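Local structure of microtubule-associated protein 1A/1B, light chain 3 (3W1Y) at residues S25-L28 with H33-I36; A17-E22 with F125-Y130; A76-F81 with V97-G102; Q87-E92 with Y130-T135; Q11-F16 with Q62-C67. The protein probably binds phosphatidylethanolamine and, as an Atg8-family ubiquitin-like protein, is probably attached to membrane lipid during autophagy. All blocks are in the same frame, centred on the assembly; numbering follows the deposited sequence.

Contact 1. Residues S25-L28 with H33-I36; sequences SARL and HIPI
Two successive bends in the side chain of Arg27, chi2 -78° and chi3 -71°, bend it past the end of the helix towards strand 33-40, where its NH1 meets the carbonyl O of His33. The resulting hydrogen bond is short, 2.7 Å between Arg27 NH1 and His33 O, and fairly straight at the hydrogen (156°). The acceptor lies almost in the guanidinium plane, at its edge, whereas the nitrogen stands above the plane of the carbonyl group. Arg27 CD is also close to this oxygen, 3.3 Å from His33 O. Beside the bond, CD1 of Ile34 comes within 3.7 Å of Arg27 NH1, a methyl lying obliquely to the guanidinium. Pro35 completes the contact: its ring carbon CD rests 4.2 Å from Arg27 CD, the two side chains crossing nearly at a right angle. Arginine suits this place because its last methylene, CD, can pack on proline while the far end still donates. The contact joins the last turn of helix 16-29 to the start of strand 33-40, with Tyr116 of helix 112-119 also touching Arg27. Since the acceptor is a neutral peptide oxygen, the bond does not cancel the positive charge, which probably polarises the His33 carbonyl.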
# COMPACT_ATOMS: atom_id res chain seq x y z
N SER A 25 22.08 14.16 14.52
CA SER A 25 22.89 12.99 14.75
C SER A 25 22.65 11.95 13.64
O SER A 25 23.60 11.36 13.12
CB SER A 25 22.55 12.37 16.10
OG SER A 25 22.67 13.34 17.13
N ALA A 26 21.38 11.69 13.30
CA ALA A 26 21.07 10.70 12.25
C ALA A 26 21.75 11.06 10.93
O ALA A 26 22.31 10.20 10.25
CB ALA A 26 19.55 10.52 12.08
N ARG A 27 21.77 12.34 10.59
CA ARG A 27 22.31 12.74 9.31
C ARG A 27 23.83 12.81 9.31
O ARG A 27 24.45 12.70 8.25
CB ARG A 27 21.65 14.06 8.85
CG ARG A 27 20.09 13.92 8.62
CD ARG A 27 19.77 13.24 7.27
NE ARG A 27 20.09 14.14 6.17
CZ ARG A 27 19.76 13.96 4.89
NH1 ARG A 27 19.09 12.88 4.49
NH2 ARG A 27 20.12 14.89 4.01
N LEU A 28 24.42 13.02 10.48
CA LEU A 28 25.87 13.00 10.61
C LEU A 28 26.41 11.58 10.30
O LEU A 28 27.41 11.45 9.61
CB LEU A 28 26.32 13.47 12.00
CG LEU A 28 27.78 13.19 12.39
CD1 LEU A 28 28.78 14.00 11.52
CD2 LEU A 28 28.06 13.41 13.88
N HIS A 33 20.31 9.00 4.35
CA HIS A 33 19.09 8.43 4.88
C HIS A 33 18.11 9.50 5.34
O HIS A 33 18.48 10.60 5.72
CB HIS A 33 19.37 7.39 5.98
CG HIS A 33 20.06 6.14 5.48
ND1 HIS A 33 19.55 4.87 5.65
CD2 HIS A 33 21.21 5.99 4.79
CE1 HIS A 33 20.36 4.00 5.09
NE2 HIS A 33 21.37 4.65 4.55
N ILE A 34 16.83 9.15 5.29
CA ILE A 34 15.74 10.05 5.60
C ILE A 34 15.15 9.62 6.95
O ILE A 34 14.70 8.48 7.10
CB ILE A 34 14.66 9.97 4.47
CG1 ILE A 34 15.31 10.17 3.07
CG2 ILE A 34 13.44 10.92 4.77
CD1 ILE A 34 16.08 11.55 2.87
N PRO A 35 15.18 10.53 7.94
CA PRO A 35 14.47 10.26 9.21
C PRO A 35 12.98 10.56 9.11
O PRO A 35 12.58 11.65 8.72
CB PRO A 35 15.17 11.16 10.22
CG PRO A 35 15.78 12.29 9.39
CD PRO A 35 15.93 11.81 7.96
N ILE A 36 12.17 9.57 9.48
CA ILE A 36 10.75 9.59 9.27
C ILE A 36 10.05 9.35 10.61
O ILE A 36 10.40 8.43 11.36
CB ILE A 36 10.34 8.50 8.25
CG1 ILE A 36 11.11 8.68 6.94
CG2 ILE A 36 8.80 8.48 8.02
CD1 ILE A 36 10.98 7.49 5.97

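Contact 2. Residues A17-E22 with F125-Y130; sequences AERAKE and FLYVSY
The ring of Phe125 is met at its edge by the carboxylate of Glu22, whose plane stands 85° from the ring plane. Glu22 OE1 and CD each lie 3.6 Å from Phe125 CZ, both near the ring plane, so the oxygen faces the slightly positive C-H rim instead of the electron-rich face. The second flat pair is Arg19 with Tyr127: the guanidinium and phenol planes are 73° apart, and the touching atoms are Arg19 CD and Tyr127 OH, 3.4 Å from each other. This is where one of the two N-terminal helices that the Atg8 family adds to the ubiquitin fold, helix 16-29, lies against the beginning of the inner strand 126-133.

Glu22 reaches the ring because its CG is anti to the backbone N (chi1 -167°) and the rest of its chain is extended. Its oxygens are engaged elsewhere as well, OE2 in a salt bridge with Lys69 and OE1 in a hydrogen bond with the hydroxyl of Tyr10. Asp123 draws the other pair together: its OD2 takes a salt bridge from Arg19 NH1 and a hydrogen bond with Tyr127 OH. Arginine and tyrosine suit this buried place because each offers apolar surface for packing and a polar end that finds a partner. Phe125, lacking any polar group, packs between the helix and Leu37 of strand 33-40. One turn of helix before Glu22, Arg19 touches the same ring, CB standing 4.2 Å from Phe125 CE1 and the carbonyl O of Arg19 4.1 Å from that carbon.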
# COMPACT_ATOMS: atom_id res chain seq x y z
N ALA A 17 14.39 21.47 20.17
CA ALA A 17 15.84 21.31 20.33
C ALA A 17 16.21 19.81 20.29
O ALA A 17 17.09 19.43 19.54
CB ALA A 17 16.34 21.98 21.65
N GLU A 18 15.52 18.98 21.08
CA GLU A 18 15.75 17.53 21.07
C GLU A 18 15.40 16.81 19.75
O GLU A 18 16.12 15.92 19.31
CB GLU A 18 15.14 16.84 22.31
CG GLU A 18 13.64 16.60 22.31
CD GLU A 18 13.10 16.07 23.67
OE1 GLU A 18 13.42 14.90 24.00
OE2 GLU A 18 12.37 16.81 24.38
N ARG A 19 14.32 17.21 19.09
CA ARG A 19 14.04 16.68 17.75
C ARG A 19 15.14 17.06 16.72
O ARG A 19 15.63 16.19 16.02
CB ARG A 19 12.68 17.11 17.25
CG ARG A 19 11.56 16.63 18.12
CD ARG A 19 10.25 17.09 17.53
NE ARG A 19 9.74 18.26 18.23
CZ ARG A 19 9.47 19.43 17.68
NH1 ARG A 19 9.66 19.65 16.37
NH2 ARG A 19 9.01 20.39 18.45
N ALA A 20 15.50 18.34 16.64
CA ALA A 20 16.59 18.80 15.78
C ALA A 20 17.92 18.07 16.04
O ALA A 20 18.62 17.74 15.10
CB ALA A 20 16.80 20.33 15.90
N LYS A 21 18.26 17.87 17.31
CA LYS A 21 19.47 17.12 17.69
C LYS A 21 19.37 15.67 17.22
O LYS A 21 20.30 15.12 16.62
CB LYS A 21 19.70 17.22 19.21
CG LYS A 21 20.80 16.32 19.74
CD LYS A 21 22.20 16.94 19.60
CE LYS A 21 23.29 15.86 19.58
NZ LYS A 21 23.33 15.17 18.22
N GLU A 22 18.23 15.05 17.45
CA GLU A 22 18.01 13.71 17.01
C GLU A 22 18.27 13.56 15.50
O GLU A 22 18.99 12.65 15.09
CB GLU A 22 16.61 13.26 17.40
CG GLU A 22 16.39 11.80 17.26
CD GLU A 22 14.99 11.35 17.64
OE1 GLU A 22 14.19 12.18 18.15
OE2 GLU A 22 14.69 10.16 17.43
N PHE A 125 12.83 16.01 10.59
CA PHE A 125 12.05 14.79 10.32
C PHE A 125 11.14 15.00 9.12
O PHE A 125 10.69 16.13 8.88
CB PHE A 125 11.11 14.40 11.49
CG PHE A 125 11.78 13.64 12.61
CD1 PHE A 125 12.06 14.29 13.82
CD2 PHE A 125 12.06 12.28 12.49
CE1 PHE A 125 12.66 13.60 14.89
CE2 PHE A 125 12.65 11.58 13.55
CZ PHE A 125 12.96 12.26 14.75
N LEU A 126 10.88 13.91 8.40
CA LEU A 126 9.74 13.82 7.49
C LEU A 126 8.57 13.23 8.31
O LEU A 126 8.66 12.10 8.77
CB LEU A 126 10.07 12.91 6.31
CG LEU A 126 8.94 12.75 5.30
CD1 LEU A 126 8.50 14.12 4.75
CD2 LEU A 126 9.35 11.78 4.19
N TYR A 127 7.52 14.03 8.52
CA TYR A 127 6.34 13.62 9.27
C TYR A 127 5.33 12.93 8.36
O TYR A 127 5.04 13.41 7.27
CB TYR A 127 5.73 14.82 9.99
CG TYR A 127 6.52 15.17 11.24
CD1 TYR A 127 7.60 16.03 11.18
CD2 TYR A 127 6.20 14.58 12.47
CE1 TYR A 127 8.35 16.33 12.31
CE2 TYR A 127 6.93 14.87 13.60
CZ TYR A 127 8.01 15.75 13.52
OH TYR A 127 8.74 16.04 14.65
N VAL A 128 4.82 11.78 8.80
CA VAL A 128 3.91 10.97 8.01
C VAL A 128 2.75 10.48 8.91
O VAL A 128 2.97 10.01 10.04
CB VAL A 128 4.65 9.76 7.36
CG1 VAL A 128 3.67 8.85 6.64
CG2 VAL A 128 5.77 10.21 6.41
N SER A 129 1.53 10.63 8.39
CA SER A 129 0.35 10.04 9.00
C SER A 129 0.06 8.74 8.29
O SER A 129 0.15 8.64 7.07
CB SER A 129 -0.86 10.95 8.83
OG SER A 129 -0.58 12.23 9.33
N TYR A 130 -0.30 7.74 9.08
CA TYR A 130 -0.70 6.48 8.52
C TYR A 130 -2.08 6.06 9.02
O TYR A 130 -2.45 6.29 10.19
CB TYR A 130 0.37 5.41 8.78
CG TYR A 130 0.45 4.91 10.21
CD1 TYR A 130 -0.30 3.80 10.65
CD2 TYR A 130 1.31 5.52 11.12
CE1 TYR A 130 -0.21 3.35 11.98
CE2 TYR A 130 1.42 5.08 12.40
CZ TYR A 130 0.67 4.00 12.84
OH TYR A 130 0.84 3.59 14.15

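Contact 3. Residues A76-F81 with V97-G102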
# COMPACT_ATOMS: atom_id res chain seq x y z
N ALA A 76 15.20 4.75 -1.47
CA ALA A 76 14.01 3.93 -1.21
C ALA A 76 12.75 4.60 -1.76
O ALA A 76 12.64 5.81 -1.76
CB ALA A 76 13.84 3.68 0.32
N THR A 77 11.81 3.81 -2.25
CA THR A 77 10.52 4.36 -2.70
C THR A 77 9.49 4.43 -1.57
O THR A 77 9.67 3.81 -0.52
CB THR A 77 9.93 3.52 -3.79
OG1 THR A 77 9.80 2.19 -3.29
CG2 THR A 77 10.85 3.53 -5.01
N VAL A 78 8.40 5.17 -1.82
CA VAL A 78 7.23 5.18 -0.94
C VAL A 78 6.74 3.77 -0.65
O VAL A 78 6.44 3.43 0.49
CB VAL A 78 6.10 6.09 -1.50
CG1 VAL A 78 4.81 5.85 -0.77
CG2 VAL A 78 6.47 7.55 -1.37
N MET A 79 6.68 2.92 -1.67
CA MET A 79 6.24 1.54 -1.48
C MET A 79 7.11 0.78 -0.47
O MET A 79 6.60 0.03 0.37
CB MET A 79 6.17 0.82 -2.86
CG MET A 79 5.75 -0.66 -2.77
SD MET A 79 4.04 -0.81 -2.16
CE MET A 79 3.18 -0.57 -3.71
N GLU A 80 8.43 0.95 -0.58
CA GLU A 80 9.36 0.28 0.34
C GLU A 80 9.13 0.72 1.78
O GLU A 80 9.09 -0.10 2.68
CB GLU A 80 10.82 0.49 -0.08
CG GLU A 80 11.27 -0.51 -1.14
CD GLU A 80 12.58 -0.12 -1.86
OE1 GLU A 80 13.50 -0.98 -1.89
OE2 GLU A 80 12.68 1.00 -2.41
N PHE A 81 8.98 2.03 1.97
CA PHE A 81 8.57 2.58 3.25
C PHE A 81 7.29 1.95 3.76
O PHE A 81 7.22 1.53 4.91
CB PHE A 81 8.42 4.11 3.15
CG PHE A 81 7.72 4.73 4.32
CD1 PHE A 81 8.14 4.50 5.61
CD2 PHE A 81 6.64 5.58 4.12
CE1 PHE A 81 7.48 5.07 6.67
CE2 PHE A 81 5.98 6.17 5.20
CZ PHE A 81 6.41 5.90 6.47
N VAL A 97 -2.12 -0.66 4.98
CA VAL A 97 -1.70 0.63 5.53
C VAL A 97 -1.56 1.62 4.38
O VAL A 97 -1.02 1.28 3.35
CB VAL A 97 -0.38 0.51 6.37
CG1 VAL A 97 0.78 -0.01 5.53
CG2 VAL A 97 -0.03 1.85 7.05
N PHE A 98 -2.09 2.83 4.55
CA PHE A 98 -1.86 3.93 3.61
C PHE A 98 -1.21 5.10 4.36
O PHE A 98 -1.45 5.28 5.55
CB PHE A 98 -3.16 4.35 2.89
CG PHE A 98 -4.37 4.38 3.79
CD1 PHE A 98 -4.75 5.57 4.42
CD2 PHE A 98 -5.12 3.23 4.01
CE1 PHE A 98 -5.87 5.62 5.28
CE2 PHE A 98 -6.25 3.25 4.86
CZ PHE A 98 -6.61 4.46 5.51
N VAL A 99 -0.36 5.86 3.66
CA VAL A 99 0.38 6.98 4.25
C VAL A 99 0.13 8.34 3.57
O VAL A 99 -0.11 8.41 2.36
CB VAL A 99 1.91 6.72 4.33
CG1 VAL A 99 2.22 5.52 5.24
CG2 VAL A 99 2.52 6.50 2.95
N PHE A 100 0.22 9.41 4.37
CA PHE A 100 -0.04 10.77 3.93
C PHE A 100 1.10 11.69 4.30
O PHE A 100 1.71 11.56 5.35
CB PHE A 100 -1.33 11.31 4.57
CG PHE A 100 -2.52 10.44 4.35
CD1 PHE A 100 -2.81 9.40 5.22
CD2 PHE A 100 -3.33 10.63 3.22
CE1 PHE A 100 -3.92 8.57 5.00
CE2 PHE A 100 -4.44 9.81 3.00
CZ PHE A 100 -4.73 8.79 3.87
N ILE A 101 1.39 12.62 3.40
CA ILE A 101 2.26 13.73 3.70
C ILE A 101 1.41 14.98 3.53
O ILE A 101 0.96 15.30 2.43
CB ILE A 101 3.53 13.77 2.80
CG1 ILE A 101 4.50 12.66 3.19
CG2 ILE A 101 4.29 15.06 3.04
CD1 ILE A 101 4.32 11.40 2.44
N GLY A 102 1.15 15.65 4.66
CA GLY A 102 0.30 16.84 4.72
C GLY A 102 -1.03 16.74 3.98
O GLY A 102 -1.40 17.66 3.21
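Both methyl groups of Val99 close on a single ring atom, CE2 of Phe81: CG1 is 3.8 Å from Phe81 CE2 and CG2 is 4.1 Å from it. The valine therefore grasps a corner of the ring, approaching obliquely to its plane. Its CG2 also extends toward Val78, whose CG1 is 4.4 Å from Val99 CG2, a looser meeting of apolar branches. Phe81 is carried to this point by its first torsion, CG anti to the backbone N (chi1 167°), which swings the ring along the sheet side of the helix. A branched valine is well suited to the strand, and its two methyls can serve two helix residues at once.

The packing belongs to the beta-grasp core of the ubiquitin fold, in which helix 78-88 lies across the sheet, here against the outermost strand 96-100. Val128 of the adjoining strand touches both Phe81 and Val99, and Phe70 meets the Phe81 ring edge-to-face. On the strand, Phe98 and Phe100 alternate with Val99 and pack on a chain of another protein, while Met79 of the helix touches Met79 of the second subunit.

The helix starts with a capping box. Thr77 occupies the N-cap, and its OG1 accepts from Glu80 N at 3.3 Å; in return Thr77 N donates to Glu80 OE2 at 2.9 Å, a nearly linear bond (168°). The same carboxylate oxygen also takes the Thr77 hydroxyl, 3.2 Å from OG1 to Glu80 OE2. Threonine suits the N-cap because its short hydroxyl can reach the amide of Glu80, and the glutamate is long enough to turn its carboxylate back to Thr77 N.

Contact 4. Residues Q87-E92 with Y130-T135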
# COMPACT_ATOMS: atom_id res chain seq x y z
N GLN A 87 5.44 -4.34 8.11
CA GLN A 87 6.25 -5.22 8.93
C GLN A 87 6.32 -4.76 10.38
O GLN A 87 6.23 -5.57 11.29
CB GLN A 87 7.69 -5.29 8.41
CG GLN A 87 7.90 -5.83 6.98
CD GLN A 87 9.37 -5.64 6.49
OE1 GLN A 87 10.31 -5.63 7.30
NE2 GLN A 87 9.55 -5.46 5.16
N ARG A 88 6.52 -3.47 10.60
CA ARG A 88 6.68 -2.91 11.93
C ARG A 88 5.36 -2.93 12.72
O ARG A 88 5.37 -3.10 13.94
CB ARG A 88 7.20 -1.47 11.83
CG ARG A 88 7.37 -0.81 13.17
CD ARG A 88 8.79 -0.99 13.70
NE ARG A 88 9.46 0.32 13.78
CZ ARG A 88 10.50 0.69 13.06
NH1 ARG A 88 11.08 -0.15 12.21
NH2 ARG A 88 10.99 1.90 13.22
N LEU A 89 4.24 -2.75 12.03
CA LEU A 89 2.92 -2.78 12.66
C LEU A 89 2.39 -4.22 12.77
O LEU A 89 1.31 -4.45 13.32
CB LEU A 89 1.92 -1.94 11.86
CG LEU A 89 2.11 -0.42 11.79
CD1 LEU A 89 1.09 0.21 10.85
CD2 LEU A 89 2.00 0.19 13.17
N LEU A 90 3.16 -5.16 12.22
CA LEU A 90 2.78 -6.57 12.10
C LEU A 90 1.31 -6.78 11.70
O LEU A 90 0.55 -7.47 12.39
CB LEU A 90 3.17 -7.35 13.37
CG LEU A 90 4.68 -7.31 13.67
CD1 LEU A 90 4.96 -7.45 15.17
CD2 LEU A 90 5.45 -8.33 12.84
N LEU A 91 0.93 -6.19 10.57
CA LEU A 91 -0.43 -6.27 10.05
C LEU A 91 -0.76 -7.64 9.47
O LEU A 91 0.06 -8.25 8.77
CB LEU A 91 -0.65 -5.22 8.97
CG LEU A 91 -0.48 -3.73 9.27
CD1 LEU A 91 -0.82 -2.97 7.99
CD2 LEU A 91 -1.35 -3.26 10.44
N GLU A 92 -1.98 -8.11 9.76
CA GLU A 92 -2.51 -9.38 9.22
C GLU A 92 -2.89 -9.30 7.73
O GLU A 92 -2.77 -8.24 7.11
CB GLU A 92 -3.74 -9.81 10.02
CG GLU A 92 -3.46 -10.28 11.44
CD GLU A 92 -4.69 -10.93 12.08
OE1 GLU A 92 -5.78 -10.30 12.04
OE2 GLU A 92 -4.55 -12.06 12.61
N TYR A 130 -0.30 7.74 9.08
CA TYR A 130 -0.70 6.48 8.52
C TYR A 130 -2.08 6.06 9.02
O TYR A 130 -2.45 6.29 10.19
CB TYR A 130 0.37 5.41 8.78
CG TYR A 130 0.45 4.91 10.21
CD1 TYR A 130 -0.30 3.80 10.65
CD2 TYR A 130 1.31 5.52 11.12
CE1 TYR A 130 -0.21 3.35 11.98
CE2 TYR A 130 1.42 5.08 12.40
CZ TYR A 130 0.67 4.00 12.84
OH TYR A 130 0.84 3.59 14.15
N GLY A 131 -2.85 5.46 8.13
CA GLY A 131 -4.08 4.78 8.53
C GLY A 131 -4.00 3.32 8.14
O GLY A 131 -3.45 2.97 7.11
N VAL A 132 -4.55 2.46 8.98
CA VAL A 132 -4.66 1.04 8.67
C VAL A 132 -6.11 0.76 8.29
O VAL A 132 -7.04 1.18 8.99
CB VAL A 132 -4.25 0.19 9.88
CG1 VAL A 132 -4.60 -1.29 9.68
CG2 VAL A 132 -2.76 0.37 10.19
N GLU A 133 -6.32 0.07 7.18
CA GLU A 133 -7.68 -0.33 6.83
C GLU A 133 -7.88 -1.85 6.77
O GLU A 133 -7.05 -2.57 6.24
CB GLU A 133 -8.18 0.34 5.56
CG GLU A 133 -9.71 0.47 5.53
CD GLU A 133 -10.23 1.22 6.75
OE1 GLU A 133 -9.70 2.33 7.06
OE2 GLU A 133 -11.15 0.68 7.41
N ASN A 134 -8.98 -2.32 7.34
CA ASN A 134 -9.22 -3.75 7.47
C ASN A 134 -10.15 -4.25 6.34
O ASN A 134 -11.25 -4.74 6.60
CB ASN A 134 -9.72 -4.12 8.88
CG ASN A 134 -8.67 -3.85 9.98
OD1 ASN A 134 -8.04 -4.77 10.50
ND2 ASN A 134 -8.48 -2.57 10.33
N THR A 135 -9.66 -4.11 5.10
CA THR A 135 -10.34 -4.51 3.85
C THR A 135 -11.55 -5.42 4.06
O THR A 135 -11.50 -6.62 3.77
CB THR A 135 -9.36 -5.21 2.86
OG1 THR A 135 -8.08 -4.57 2.89
CG2 THR A 135 -9.93 -5.19 1.45
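The hydroxyl of Tyr130 has a methyl of Leu89 beside it, CD2 at 3.7 Å from Tyr130 OH, and is hydrogen-bonded to the carbonyl O of Asp66. With its polar end held in this way, the rest of the phenol can serve as an apolar surface. Leu89 meets the ring at a slant along its CD1-CE1 side and hydroxyl end, CD1 lying 3.6 Å from Tyr130 CE1. The Tyr130 ring takes up this position with CG between the backbone N and the carbonyl carbon (chi1 73°). Two residues along the strand, Val132 continues the apolar patch: its CG2 is 3.9 Å from Leu89 CD1, and its CG1 meets Leu91 CD2 tip to tip at 3.9 Å. In the ubiquitin-like fold this is the place where helix 78-88 ends and the chain turns toward strand 96-100, with strand 126-133 packed against the turn. A Schellman motif terminates the helix at Leu90, whose positive phi (40°) turns the backbone so that Leu89 and Leu91, on either side of it in sequence, both face the strand. Leucine suits these two positions because its forked end reaches across to the strand's side chains. Val97 of the neighbouring strand touches both Leu91 and Tyr130.

Contact 5. Residues Q11-F16 with Q62-C67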
# COMPACT_ATOMS: atom_id res chain seq x y z
N GLN A 11 5.70 16.46 18.14
CA GLN A 11 6.12 17.85 18.24
C GLN A 11 5.63 18.57 19.49
O GLN A 11 6.25 19.52 19.94
CB GLN A 11 5.73 18.64 16.98
CG GLN A 11 6.45 18.20 15.73
CD GLN A 11 5.79 18.73 14.46
OE1 GLN A 11 4.56 18.64 14.29
NE2 GLN A 11 6.58 19.27 13.56
N TYR A 12 4.52 18.12 20.08
CA TYR A 12 4.05 18.70 21.34
C TYR A 12 4.78 18.14 22.54
O TYR A 12 4.88 18.80 23.56
CB TYR A 12 2.54 18.48 21.53
CG TYR A 12 1.71 19.32 20.60
CD1 TYR A 12 1.32 18.82 19.35
CD2 TYR A 12 1.34 20.63 20.94
CE1 TYR A 12 0.56 19.58 18.47
CE2 TYR A 12 0.57 21.42 20.04
CZ TYR A 12 0.19 20.87 18.81
OH TYR A 12 -0.57 21.58 17.90
N THR A 13 5.25 16.92 22.44
CA THR A 13 5.83 16.24 23.61
C THR A 13 7.35 16.22 23.58
O THR A 13 7.96 15.86 24.57
CB THR A 13 5.29 14.78 23.80
OG1 THR A 13 5.51 14.05 22.60
CG2 THR A 13 3.81 14.78 24.06
N ARG A 14 7.95 16.59 22.45
CA ARG A 14 9.40 16.73 22.36
C ARG A 14 9.75 18.16 22.03
O ARG A 14 9.13 18.75 21.12
CB ARG A 14 9.98 15.81 21.29
CG ARG A 14 10.32 14.41 21.76
CD ARG A 14 9.09 13.61 22.20
NE ARG A 14 9.42 12.20 22.39
CZ ARG A 14 8.53 11.24 22.62
NH1 ARG A 14 7.23 11.52 22.71
NH2 ARG A 14 8.95 10.00 22.75
N SER A 15 10.70 18.75 22.76
CA SER A 15 11.19 20.09 22.41
C SER A 15 11.74 20.09 20.99
O SER A 15 12.26 19.08 20.52
CB SER A 15 12.27 20.58 23.39
OG SER A 15 13.40 19.73 23.37
N PHE A 16 11.62 21.22 20.31
CA PHE A 16 12.25 21.36 19.02
C PHE A 16 13.74 20.98 19.12
O PHE A 16 14.28 20.27 18.25
CB PHE A 16 12.08 22.77 18.46
CG PHE A 16 12.69 22.97 17.09
CD1 PHE A 16 11.94 22.75 15.94
CD2 PHE A 16 14.02 23.37 16.96
CE1 PHE A 16 12.49 22.94 14.66
CE2 PHE A 16 14.59 23.55 15.68
CZ PHE A 16 13.82 23.33 14.54
N GLN A 62 0.07 3.87 25.21
CA GLN A 62 -0.44 3.37 23.93
C GLN A 62 -0.25 4.36 22.79
O GLN A 62 0.07 3.96 21.70
CB GLN A 62 -1.87 2.84 24.04
CG GLN A 62 -1.97 1.62 24.96
CD GLN A 62 -3.38 1.04 25.04
OE1 GLN A 62 -4.15 1.13 24.09
NE2 GLN A 62 -3.73 0.46 26.19
N ARG A 63 -0.46 5.65 23.04
CA ARG A 63 -0.18 6.66 22.00
C ARG A 63 1.31 6.68 21.64
O ARG A 63 1.66 6.68 20.46
CB ARG A 63 -0.65 8.06 22.45
CG ARG A 63 -2.13 8.28 22.26
CD ARG A 63 -2.62 9.41 23.12
NE ARG A 63 -4.00 9.70 22.76
CZ ARG A 63 -4.76 10.65 23.32
NH1 ARG A 63 -4.30 11.42 24.29
NH2 ARG A 63 -6.02 10.81 22.90
N GLU A 64 2.19 6.66 22.64
CA GLU A 64 3.64 6.52 22.39
C GLU A 64 4.02 5.33 21.51
O GLU A 64 4.82 5.48 20.58
CB GLU A 64 4.42 6.49 23.70
CG GLU A 64 4.45 7.85 24.40
CD GLU A 64 5.46 8.81 23.75
OE1 GLU A 64 6.59 8.38 23.52
OE2 GLU A 64 5.13 9.99 23.47
N LEU A 65 3.44 4.17 21.78
CA LEU A 65 3.70 2.95 20.99
C LEU A 65 3.16 2.96 19.54
O LEU A 65 3.59 2.15 18.70
CB LEU A 65 3.22 1.72 21.74
CG LEU A 65 4.00 1.41 23.03
CD1 LEU A 65 3.47 0.17 23.72
CD2 LEU A 65 5.52 1.23 22.74
N ASP A 66 2.23 3.88 19.27
CA ASP A 66 1.69 4.10 17.91
C ASP A 66 2.62 4.94 17.04
O ASP A 66 2.44 5.03 15.83
CB ASP A 66 0.38 4.86 18.02
CG ASP A 66 -0.81 3.96 18.29
OD1 ASP A 66 -0.72 2.72 18.14
OD2 ASP A 66 -1.85 4.52 18.67
N CYS A 67 3.58 5.60 17.68
CA CYS A 67 4.53 6.42 16.95
C CYS A 67 5.73 5.58 16.57
O CYS A 67 6.41 5.04 17.44
CB CYS A 67 4.97 7.61 17.81
SG CYS A 67 6.31 8.58 17.13
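Arg14 presents the end of its guanidinium to the carboxylate of Glu64, nitrogen for oxygen: NH1 donates to Glu64 OE2 at 2.7 Å and NH2 to Glu64 OE1 at 3.0 Å. Both bonds make an angle of 159° at the hydrogen, and each uses the syn lone pair of its oxygen. The two planes are only 15° apart, so this is a nearly coplanar two-bond salt bridge, which restrains rotation of both groups. The side chains arrive from opposite directions, each bent at chi2; in Arg14 the bend (64°) leads the chain toward the other helix. NH1 donates a second time, to Thr13 OG1 at 3.1 Å, and that hydroxyl lies in the guanidinium plane as well. Threonine suits the site because its oxygen, close to the backbone, can steady the arginine of the next residue. Glu64 OE2 has a further partner in Arg9, forming another salt bridge, and two positive groups sharing it would probably favour its ionised form. The salt bridge lies at the surface: Arg14 follows the end of helix 9-13 and precedes helix 16-29, Glu64 lies on helix 59-66, and Cys67 after that helix touches Leu37 of strand 33-40.

Contacts 1 and 2 both place helix 16-29 against the sheet, their centres about 10 Å apart; the backbone bond from Leu126 N to Pro35 O, 2.8 Å, joins their strands. Contacts 3 and 4 use helix 78-88, with centres about 13 Å apart, and Phe98 N reaches Gly131 O at 2.9 Å between them. Strand 126-133 ties the groups together: contacts 2 and 4 share Tyr130, yet their centres lie about 22 Å apart and on opposite sides of the chain's centre. Contact 5 stands about 10 Å from contact 2, centre to centre, where Arg19 NE meets Arg14 O at 3.0 Å. Ile36 of contact 1 also packs on Phe81 of contact 3, in the core.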